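Local coordinates for cell division control protein (Pyrococcus abyssi, PDB 6RPP) that probably splices itself out of its helicase precursor and joins the flanking protein segments, as an intein with the HINT fold, at residues P48-V53 and K65-I70; N69-R74 and Y148-P153; T94-F99 and K111-E116. The protein carries 2 engineered substitutions. One frame throughout, in Å; residues are numbered along the deposited sequence.

How the contacts relate
Contacts 1 and 2 belong to one antiparallel sheet and share strand 63-75, whose two edges pair with strands 44-56 and 146-151; Asn69 and Ile70 serve both. Their centres lie about 9 Å apart, and they touch directly through Ile49 and Leu150. Contact 1, farther out, adds a salt bridge and water bridges at exposed side chains to its backbone pairing. Contact 2, nearer the chain's middle, adds to its own an amide-amide hydrogen bond and a water shared by indole and amide. Contact 3 is more buried and stands across the chain's centre from contact 1, about 24 Å between centres; there a turn and a 3-10 segment meet through two backbone hydrogen bonds and apolar packing.

Contact 1: P48-V53 and K65-I70; sequences PIDIEV and KARANI
Strands 48-53 and 65-70 run antiparallel as the two arms of a hairpin, their axes 4.4 Å apart at 170°. Ile51 pairs with Ala68 and Val53 with Ala66 as hydrogen-bonded pairs, and Glu52 faces Arg67 as a non-hydrogen-bonded pair. Tightest is the bond from Val53 N to Ala66 O, 2.8 Å and nearly along the C=O axis. Between Pro48 and Ile51 the register slips by one residue in a beta bulge; there Ile49 N still reaches Asn69 O at 3.2 Å, but from well above the carbonyl plane, and the bond from Ile51 N to Ala68 O is weak.

On the inward face, Ala68 CB receives Ile51 CG1 at 3.9 Å and Ile49 CD1 at 4.1 Å, with Val53 CG1 slightly more distant. Both isoleucines hold CG1 in the crowded position between backbone N and carbonyl carbon. Glu52 and Arg67 lie on the other face, where the ends of Asp50 and Lys65 reach them. Arg67 is bent at chi2 (-81°), which folds its guanidinium back over Glu52 CB and brings NH1 to 2.9 Å from Asp50 OD1; this salt bridge is oblique, its hydrogen bond bent and weak. A water links Asp50 OD1 to Ala68 O, giving the carboxylate a second hold beside the bulge. Farther along, the extended chains of Glu52 and Lys65 cross, with Lys65 CD 3.3 Å from Glu52 OE1, while a second water joins Glu52 OE2 to Lys65 NZ. Their charges, 4.2 Å apart between OE2 and NZ, therefore meet through water.

Helix 21-35 lies against the apolar face, where Ala28 touches Ile49 and Ile24 touches Ile51. Strand 146-151 pairs with the far edge of strand 63-75 and brings Leu150 against Ile49, while Val152 and Tyr155 pack on Ala66.

Contact 2: N69-R74 and Y148-P153; sequences NIAWKR and YDLQVP
Two hydrogen bonds join Asn69 to Gln151. Asn69 N meets Gln151 O nearly along the C=O axis, and Gln151 NE2 lies 2.9 Å from Asn69 OD1, in the carbonyl plane on a lone pair. CG of Asn69 sits in the crowded position (chi1 63°), which turns the amide toward Gln151; the two amide planes stand 41° apart. Pro153 adds its ring, with CD 3.4 Å from Asn69 OD1. The extended Gln151 chain runs alongside Ile70, CB to CB 3.8 Å.

The strands continue antiparallel at 161°. Gln151 N binds Ile70 O at 2.8 Å, and Trp72 and Asp149 exchange two backbone hydrogen bonds, N to O each way. On this same face the indole of Trp72 offers NE1 to a water at 2.8 Å in the ring plane, and that water donates to Gln151 OE1. Arg74 curls over the indole, its guanidinium centred on Trp72 CE3 in an overlay within one strand. A second water donates to Asp149 OD2 and accepts a weak bond from Arg74 NH2; OD2 also accepts from the backbone N of Ala168.

On the opposite face, Tyr148 CE1 lies 4.1 Å from Lys73 CG, the two side chains pointing the same way. Glu26 of helix 21-35 fixes their ends, taking a salt bridge from Lys73 NZ and a hydrogen bond from Tyr148 OH.

The two faces of this part of the HINT sheet thus differ in chemistry: one carries the indole, the Gln151 amide, the Asp149 carboxylate and water beside the C-terminal end of the chain, the other packs on a helix. Both ends of the Gln151 amide are engaged, which fixes its flip, while Ile70 N is buried without a partner in the model. Lys73 would be expected to help keep Glu26 ionised.

Contact 3: T94-F99 and K111-E116; sequences TPTHPF and KARDLE
The Phe99 ring carries Leu115 CD1 over one face, 3.9 Å from CD1 of the ring, and meets Ala112 CB at its edge. Its own CE1 lies in plane at the edge of the His97 imidazole, which has Pro98 CD over one face, toward the rim. Thr94-Pro95-Thr96-His97 matches the TxxH motif of intein block B in the HINT fold, and here it forms a type I turn closed by His97 N on Thr94 O. The motif lies near the N-terminal splice junction in this family, consistent with Thr94 OG1 bonding to Ala2 O and Ala4 N.

Facing the turn, the 3-10 segment 112-114 presents two successive N-H groups: Arg113 N binds Pro95 O at 2.9 Å in the carbonyl plane, and Ala112 N binds His97 O at 2.8 Å. Lys111 CG lies 3.5 Å from Thr96 O, and the bend at chi4 (-94°) carries Lys111 NZ toward Thr96 CB. The Thr96 hydroxyl is hydrogen-bonded to Ser1 OG, with a weak bond to Lys3 NZ. Arg113 extends from CG in the crowded position (chi1 68°) alongside Thr96, whose methyl CG2 sits 3.6 Å above the centre of the guanidinium plane.

Contact 1: P48-V53 and K65-I70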
loop_
_atom_site.group_PDB
_atom_site.type_symbol
_atom_site.label_atom_id
_atom_site.label_comp_id
_atom_site.label_asym_id
_atom_site.label_seq_id
_atom_site.Cartn_x
_atom_site.Cartn_y
_atom_site.Cartn_z
ATOM N N PRO A 48 15.327 3.365 -7.315
ATOM C CA PRO A 48 14.841 4.745 -7.170
ATOM C C PRO A 48 13.654 5.006 -8.080
ATOM O O PRO A 48 13.561 4.495 -9.202
ATOM C CB PRO A 48 16.055 5.589 -7.586
ATOM C CG PRO A 48 16.891 4.709 -8.341
ATOM C CD PRO A 48 16.672 3.288 -7.899
ATOM N N ILE A 49 12.743 5.848 -7.602
ATOM C CA ILE A 49 11.661 6.406 -8.408
ATOM C C ILE A 49 11.471 7.852 -8.005
ATOM O O ILE A 49 12.009 8.324 -6.992
ATOM C CB ILE A 49 10.293 5.712 -8.229
ATOM C CG1 ILE A 49 9.977 5.610 -6.751
ATOM C CG2 ILE A 49 10.225 4.410 -8.886
ATOM C CD1 ILE A 49 8.547 5.045 -6.521
ATOM N N ASP A 50 10.678 8.581 -8.824
ATOM C CA ASP A 50 10.273 9.949 -8.521
ATOM C C ASP A 50 8.844 10.167 -9.028
ATOM O O ASP A 50 8.633 10.640 -10.145
ATOM C CB ASP A 50 11.252 10.955 -9.150
ATOM C CG ASP A 50 10.944 12.397 -8.810
ATOM O OD1 ASP A 50 10.057 12.701 -7.979
ATOM O OD2 ASP A 50 11.657 13.278 -9.362
ATOM N N ILE A 51 7.855 9.877 -8.197
ATOM C CA ILE A 51 6.473 10.013 -8.619
ATOM C C ILE A 51 5.702 10.749 -7.531
ATOM O O ILE A 51 6.176 10.903 -6.406
ATOM C CB ILE A 51 5.823 8.643 -8.917
ATOM C CG1 ILE A 51 5.728 7.839 -7.643
ATOM C CG2 ILE A 51 6.661 7.876 -9.920
ATOM C CD1 ILE A 51 5.062 6.518 -7.872
ATOM N N GLU A 52 4.544 11.268 -7.906
ATOM C CA GLU A 52 3.707 12.050 -7.007
ATOM C C GLU A 52 2.509 11.176 -6.631
ATOM O O GLU A 52 1.808 10.672 -7.514
ATOM C CB GLU A 52 3.271 13.346 -7.686
ATOM C CG GLU A 52 2.495 14.259 -6.787
ATOM C CD GLU A 52 2.164 15.562 -7.470
ATOM O OE1 GLU A 52 2.586 16.619 -6.954
ATOM O OE2 GLU A 52 1.506 15.526 -8.529
ATOM N N VAL A 53 2.304 10.968 -5.334
ATOM C CA VAL A 53 1.191 10.150 -4.853
ATOM C C VAL A 53 0.352 11.083 -4.000
ATOM O O VAL A 53 0.729 12.254 -3.817
ATOM C CB VAL A 53 1.674 8.950 -4.052
ATOM C CG1 VAL A 53 2.434 7.975 -4.993
ATOM C CG2 VAL A 53 2.478 9.413 -2.868
ATOM N N LYS A 65 -0.526 16.017 -1.731
ATOM C CA LYS A 65 0.371 15.366 -2.678
ATOM C C LYS A 65 1.738 15.200 -2.031
ATOM O O LYS A 65 2.196 16.066 -1.273
ATOM C CB LYS A 65 0.505 16.187 -3.977
ATOM C CG LYS A 65 -0.759 16.305 -4.794
ATOM C CD LYS A 65 -0.533 17.146 -6.049
ATOM C CE LYS A 65 -1.797 17.155 -6.899
ATOM N NZ LYS A 65 -1.770 18.176 -7.987
ATOM N N ALA A 66 2.379 14.079 -2.314
ATOM C CA ALA A 66 3.657 13.795 -1.700
ATOM C C ALA A 66 4.469 12.984 -2.686
ATOM O O ALA A 66 3.930 12.452 -3.659
ATOM C CB ALA A 66 3.459 13.054 -0.348
ATOM N N ARG A 67 5.787 12.986 -2.508
ATOM C CA ARG A 67 6.652 12.251 -3.431
ATOM C C ARG A 67 7.018 10.870 -2.873
ATOM O O ARG A 67 7.267 10.712 -1.670
ATOM C CB ARG A 67 7.915 13.071 -3.737
ATOM C CG ARG A 67 7.652 14.260 -4.719
ATOM C CD ARG A 67 7.605 13.813 -6.218
ATOM N NE ARG A 67 7.057 14.827 -7.133
ATOM C CZ ARG A 67 7.033 14.733 -8.470
ATOM N NH1 ARG A 67 7.527 13.660 -9.098
ATOM N NH2 ARG A 67 6.506 15.720 -9.192
ATOM N N ALA A 68 6.991 9.845 -3.734
ATOM C CA ALA A 68 7.525 8.538 -3.393
ATOM C C ALA A 68 8.874 8.377 -4.067
ATOM O O ALA A 68 9.039 8.808 -5.211
ATOM C CB ALA A 68 6.577 7.421 -3.859
ATOM N N ASN A 69 9.876 7.848 -3.336
ATOM C CA ASN A 69 11.236 7.857 -3.895
ATOM C C ASN A 69 11.935 6.499 -3.955
ATOM O O ASN A 69 13.045 6.423 -4.510
ATOM C CB ASN A 69 12.116 8.887 -3.138
ATOM C CG ASN A 69 12.310 8.554 -1.645
ATOM O OD1 ASN A 69 11.602 7.772 -1.100
ATOM N ND2 ASN A 69 13.318 9.164 -1.020
ATOM N N ILE A 70 11.331 5.428 -3.435
ATOM C CA ILE A 70 11.881 4.080 -3.608
ATOM C C ILE A 70 10.746 3.116 -3.954
ATOM O O ILE A 70 9.656 3.165 -3.364
ATOM C CB ILE A 70 12.605 3.579 -2.333
ATOM C CG1 ILE A 70 13.764 4.488 -1.917
ATOM C CG2 ILE A 70 13.050 2.120 -2.497
ATOM C CD1 ILE A 70 15.006 4.260 -2.704
HETATM O O HOH W 1 10.745 11.530 -5.302
HETATM O O HOH W 2 0.503 17.697 -9.243
#

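Contact 2: N69-R74 and Y148-P153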
loop_
_atom_site.group_PDB
_atom_site.type_symbol
_atom_site.label_atom_id
_atom_site.label_comp_id
_atom_site.label_asym_id
_atom_site.label_seq_id
_atom_site.Cartn_x
_atom_site.Cartn_y
_atom_site.Cartn_z
ATOM N N ASN A 69 9.876 7.848 -3.336
ATOM C CA ASN A 69 11.236 7.857 -3.895
ATOM C C ASN A 69 11.935 6.499 -3.955
ATOM O O ASN A 69 13.045 6.423 -4.510
ATOM C CB ASN A 69 12.116 8.887 -3.138
ATOM C CG ASN A 69 12.310 8.554 -1.645
ATOM O OD1 ASN A 69 11.602 7.772 -1.100
ATOM N ND2 ASN A 69 13.318 9.164 -1.020
ATOM N N ILE A 70 11.331 5.428 -3.435
ATOM C CA ILE A 70 11.881 4.080 -3.608
ATOM C C ILE A 70 10.746 3.116 -3.954
ATOM O O ILE A 70 9.656 3.165 -3.364
ATOM C CB ILE A 70 12.605 3.579 -2.333
ATOM C CG1 ILE A 70 13.764 4.488 -1.917
ATOM C CG2 ILE A 70 13.050 2.120 -2.497
ATOM C CD1 ILE A 70 15.006 4.260 -2.704
ATOM N N ALA A 71 11.024 2.254 -4.933
ATOM C CA ALA A 71 10.147 1.181 -5.380
ATOM C C ALA A 71 10.707 -0.150 -4.873
ATOM O O ALA A 71 11.911 -0.420 -5.011
ATOM C CB ALA A 71 10.066 1.146 -6.896
ATOM N N TRP A 72 9.829 -0.979 -4.299
ATOM C CA TRP A 72 10.186 -2.241 -3.678
ATOM C C TRP A 72 9.498 -3.407 -4.363
ATOM O O TRP A 72 8.295 -3.361 -4.584
ATOM C CB TRP A 72 9.745 -2.255 -2.211
ATOM C CG TRP A 72 10.622 -1.544 -1.344
ATOM C CD1 TRP A 72 10.448 -0.266 -0.829
ATOM C CD2 TRP A 72 11.873 -2.005 -0.848
ATOM N NE1 TRP A 72 11.531 0.063 -0.053
ATOM C CE2 TRP A 72 12.405 -0.984 -0.034
ATOM C CE3 TRP A 72 12.582 -3.194 -0.989
ATOM C CZ2 TRP A 72 13.617 -1.126 0.625
ATOM C CZ3 TRP A 72 13.783 -3.332 -0.326
ATOM C CH2 TRP A 72 14.289 -2.311 0.462
ATOM N N LYS A 73 10.259 -4.449 -4.670
ATOM C CA LYS A 73 9.719 -5.692 -5.220
ATOM C C LYS A 73 10.197 -6.818 -4.326
ATOM O O LYS A 73 11.403 -7.005 -4.198
ATOM C CB LYS A 73 10.247 -5.923 -6.636
ATOM C CG LYS A 73 9.981 -7.321 -7.283
ATOM C CD LYS A 73 10.635 -7.439 -8.612
ATOM C CE LYS A 73 10.271 -8.782 -9.406
ATOM N NZ LYS A 73 10.734 -8.675 -10.736
ATOM N N ARG A 74 9.278 -7.594 -3.753
ATOM C CA ARG A 74 9.665 -8.600 -2.783
ATOM C C ARG A 74 9.002 -9.927 -3.117
ATOM O O ARG A 74 7.916 -9.974 -3.694
ATOM C CB ARG A 74 9.309 -8.197 -1.322
ATOM C CG ARG A 74 10.024 -6.917 -0.852
ATOM C CD ARG A 74 10.153 -6.877 0.675
ATOM N NE ARG A 74 10.251 -5.506 1.187
ATOM C CZ ARG A 74 11.358 -4.976 1.693
ATOM N NH1 ARG A 74 12.462 -5.703 1.773
ATOM N NH2 ARG A 74 11.358 -3.721 2.127
ATOM N N TYR A 148 4.604 -5.803 -3.734
ATOM C CA TYR A 148 5.168 -4.497 -4.111
ATOM C C TYR A 148 4.928 -3.450 -3.033
ATOM O O TYR A 148 3.939 -3.480 -2.307
ATOM C CB TYR A 148 4.519 -4.030 -5.396
ATOM C CG TYR A 148 4.826 -4.981 -6.548
ATOM C CD1 TYR A 148 6.006 -4.850 -7.236
ATOM C CD2 TYR A 148 3.953 -6.040 -6.892
ATOM C CE1 TYR A 148 6.309 -5.711 -8.248
ATOM C CE2 TYR A 148 4.254 -6.926 -7.939
ATOM C CZ TYR A 148 5.453 -6.736 -8.593
ATOM O OH TYR A 148 5.739 -7.631 -9.603
ATOM N N ASP A 149 5.789 -2.448 -2.996
ATOM C CA ASP A 149 5.577 -1.367 -2.039
ATOM C C ASP A 149 6.284 -0.137 -2.578
ATOM O O ASP A 149 7.083 -0.225 -3.508
ATOM C CB ASP A 149 6.134 -1.757 -0.668
ATOM C CG ASP A 149 5.716 -0.814 0.446
ATOM O OD1 ASP A 149 4.638 -0.180 0.299
ATOM O OD2 ASP A 149 6.496 -0.755 1.424
ATOM N N LEU A 150 5.982 1.014 -1.971
ATOM C CA LEU A 150 6.643 2.266 -2.295
ATOM C C LEU A 150 7.086 2.902 -0.993
ATOM O O LEU A 150 6.486 2.663 0.050
ATOM C CB LEU A 150 5.738 3.265 -3.001
ATOM C CG LEU A 150 5.137 2.736 -4.293
ATOM C CD1 LEU A 150 4.028 3.702 -4.661
ATOM C CD2 LEU A 150 6.173 2.646 -5.342
ATOM N N GLN A 151 8.133 3.708 -1.042
ATOM C CA GLN A 151 8.518 4.520 0.108
ATOM C C GLN A 151 8.035 5.950 -0.066
ATOM O O GLN A 151 8.290 6.566 -1.099
ATOM C CB GLN A 151 10.019 4.511 0.337
ATOM C CG GLN A 151 10.408 5.452 1.482
ATOM C CD GLN A 151 11.870 5.440 1.797
ATOM O OE1 GLN A 151 12.340 4.603 2.568
ATOM N NE2 GLN A 151 12.618 6.357 1.181
ATOM N N VAL A 152 7.359 6.490 0.955
ATOM C CA VAL A 152 6.856 7.864 0.905
ATOM C C VAL A 152 7.389 8.622 2.109
ATOM O O VAL A 152 6.824 8.532 3.211
ATOM C CB VAL A 152 5.323 7.939 0.875
ATOM C CG1 VAL A 152 4.877 9.416 0.726
ATOM C CG2 VAL A 152 4.764 7.096 -0.331
ATOM N N PRO A 153 8.438 9.414 1.945
ATOM C CA PRO A 153 9.035 10.069 3.102
ATOM C C PRO A 153 8.042 10.952 3.809
ATOM O O PRO A 153 7.291 11.695 3.175
ATOM C CB PRO A 153 10.174 10.900 2.501
ATOM C CG PRO A 153 10.575 10.023 1.314
ATOM C CD PRO A 153 9.292 9.507 0.752
HETATM O O HOH W 3 12.364 2.147 1.684
HETATM O O HOH W 4 8.031 -3.032 2.007
#

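Contact 3: T94-F99 and K111-E116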
loop_
_atom_site.group_PDB
_atom_site.type_symbol
_atom_site.label_atom_id
_atom_site.label_comp_id
_atom_site.label_asym_id
_atom_site.label_seq_id
_atom_site.Cartn_x
_atom_site.Cartn_y
_atom_site.Cartn_z
ATOM N N THR A 94 0.046 -8.513 1.976
ATOM C CA THR A 94 0.675 -9.554 2.765
ATOM C C THR A 94 0.080 -9.594 4.183
ATOM O O THR A 94 -0.488 -8.615 4.687
ATOM C CB THR A 94 2.180 -9.330 2.862
ATOM O OG1 THR A 94 2.405 -8.090 3.549
ATOM C CG2 THR A 94 2.817 -9.248 1.476
ATOM N N PRO A 95 0.199 -10.730 4.861
ATOM C CA PRO A 95 -0.454 -10.834 6.172
ATOM C C PRO A 95 0.088 -9.861 7.207
ATOM O O PRO A 95 -0.655 -9.474 8.117
ATOM C CB PRO A 95 -0.187 -12.293 6.580
ATOM C CG PRO A 95 -0.064 -13.005 5.224
ATOM C CD PRO A 95 0.682 -12.039 4.358
ATOM N N THR A 96 1.359 -9.449 7.117
ATOM C CA THR A 96 1.892 -8.489 8.086
ATOM C C THR A 96 1.791 -7.047 7.628
ATOM O O THR A 96 2.225 -6.170 8.376
ATOM C CB THR A 96 3.369 -8.789 8.439
ATOM O OG1 THR A 96 4.212 -8.707 7.275
ATOM C CG2 THR A 96 3.497 -10.162 9.038
ATOM N N HIS A 97 1.178 -6.783 6.475
ATOM C CA HIS A 97 1.024 -5.409 6.022
ATOM C C HIS A 97 0.163 -4.634 7.012
ATOM O O HIS A 97 -0.966 -5.070 7.302
ATOM C CB HIS A 97 0.365 -5.429 4.650
ATOM C CG HIS A 97 0.109 -4.077 4.088
ATOM N ND1 HIS A 97 1.041 -3.400 3.337
ATOM C CD2 HIS A 97 -0.989 -3.289 4.148
ATOM C CE1 HIS A 97 0.565 -2.206 3.032
ATOM N NE2 HIS A 97 -0.687 -2.133 3.460
ATOM N N PRO A 98 0.615 -3.475 7.512
ATOM C CA PRO A 98 -0.172 -2.761 8.520
ATOM C C PRO A 98 -1.150 -1.777 7.902
ATOM O O PRO A 98 -0.913 -1.201 6.845
ATOM C CB PRO A 98 0.892 -2.032 9.349
ATOM C CG PRO A 98 2.007 -1.819 8.413
ATOM C CD PRO A 98 1.997 -2.975 7.428
ATOM N N PHE A 99 -2.258 -1.572 8.629
ATOM C CA PHE A 99 -3.290 -0.606 8.318
ATOM C C PHE A 99 -3.392 0.371 9.471
ATOM O O PHE A 99 -3.147 0.011 10.608
ATOM C CB PHE A 99 -4.666 -1.280 8.118
ATOM C CG PHE A 99 -4.770 -2.024 6.843
ATOM C CD1 PHE A 99 -4.247 -3.311 6.762
ATOM C CD2 PHE A 99 -5.436 -1.515 5.775
ATOM C CE1 PHE A 99 -4.334 -4.047 5.564
ATOM C CE2 PHE A 99 -5.516 -2.214 4.565
ATOM C CZ PHE A 99 -4.997 -3.490 4.455
ATOM N N LYS A 111 -1.662 -5.088 11.825
ATOM C CA LYS A 111 -1.349 -5.975 10.714
ATOM C C LYS A 111 -2.630 -6.540 10.104
ATOM O O LYS A 111 -3.627 -6.800 10.797
ATOM C CB LYS A 111 -0.446 -7.133 11.178
ATOM C CG LYS A 111 0.962 -6.728 11.595
ATOM C CD LYS A 111 1.702 -7.939 12.172
ATOM C CE LYS A 111 3.003 -7.564 12.866
ATOM N NZ LYS A 111 4.167 -7.669 11.938
ATOM N N ALA A 112 -2.579 -6.777 8.785
ATOM C CA ALA A 112 -3.753 -7.308 8.084
ATOM C C ALA A 112 -4.306 -8.554 8.778
ATOM O O ALA A 112 -5.530 -8.699 8.985
ATOM C CB ALA A 112 -3.378 -7.629 6.631
ATOM N N ARG A 113 -3.407 -9.473 9.178
ATOM C CA ARG A 113 -3.817 -10.723 9.807
ATOM C C ARG A 113 -4.365 -10.532 11.215
ATOM O O ARG A 113 -4.920 -11.486 11.777
ATOM C CB ARG A 113 -2.647 -11.704 9.865
ATOM C CG ARG A 113 -1.500 -11.313 10.790
ATOM C CD ARG A 113 -0.392 -12.370 10.721
ATOM N NE ARG A 113 0.788 -11.962 11.485
ATOM C CZ ARG A 113 1.988 -12.516 11.357
ATOM N NH1 ARG A 113 2.176 -13.506 10.490
ATOM N NH2 ARG A 113 2.999 -12.072 12.097
ATOM N N ASP A 114 -4.212 -9.339 11.798
ATOM C CA ASP A 114 -4.750 -9.024 13.126
ATOM C C ASP A 114 -6.033 -8.193 13.049
ATOM O O ASP A 114 -6.653 -7.939 14.092
ATOM C CB ASP A 114 -3.702 -8.244 13.945
ATOM C CG ASP A 114 -2.407 -9.028 14.168
ATOM O OD1 ASP A 114 -2.387 -10.241 13.888
ATOM O OD2 ASP A 114 -1.404 -8.427 14.619
ATOM N N LEU A 115 -6.445 -7.785 11.842
ATOM C CA LEU A 115 -7.685 -7.022 11.676
ATOM C C LEU A 115 -8.907 -7.858 11.992
ATOM O O LEU A 115 -8.958 -9.067 11.720
ATOM C CB LEU A 115 -7.854 -6.538 10.247
ATOM C CG LEU A 115 -6.947 -5.450 9.701
ATOM C CD1 LEU A 115 -7.275 -5.323 8.216
ATOM C CD2 LEU A 115 -7.255 -4.155 10.353
ATOM N N GLU A 116 -9.881 -7.205 12.588
ATOM C CA GLU A 116 -11.149 -7.840 12.882
ATOM C C GLU A 116 -12.242 -7.085 12.145
ATOM O O GLU A 116 -12.120 -5.886 11.891
ATOM C CB GLU A 116 -11.440 -7.857 14.387
ATOM C CG GLU A 116 -10.310 -8.458 15.233
ATOM C CD GLU A 116 -10.343 -9.984 15.306
ATOM O OE1 GLU A 116 -11.439 -10.563 15.496
ATOM O OE2 GLU A 116 -9.258 -10.602 15.192
#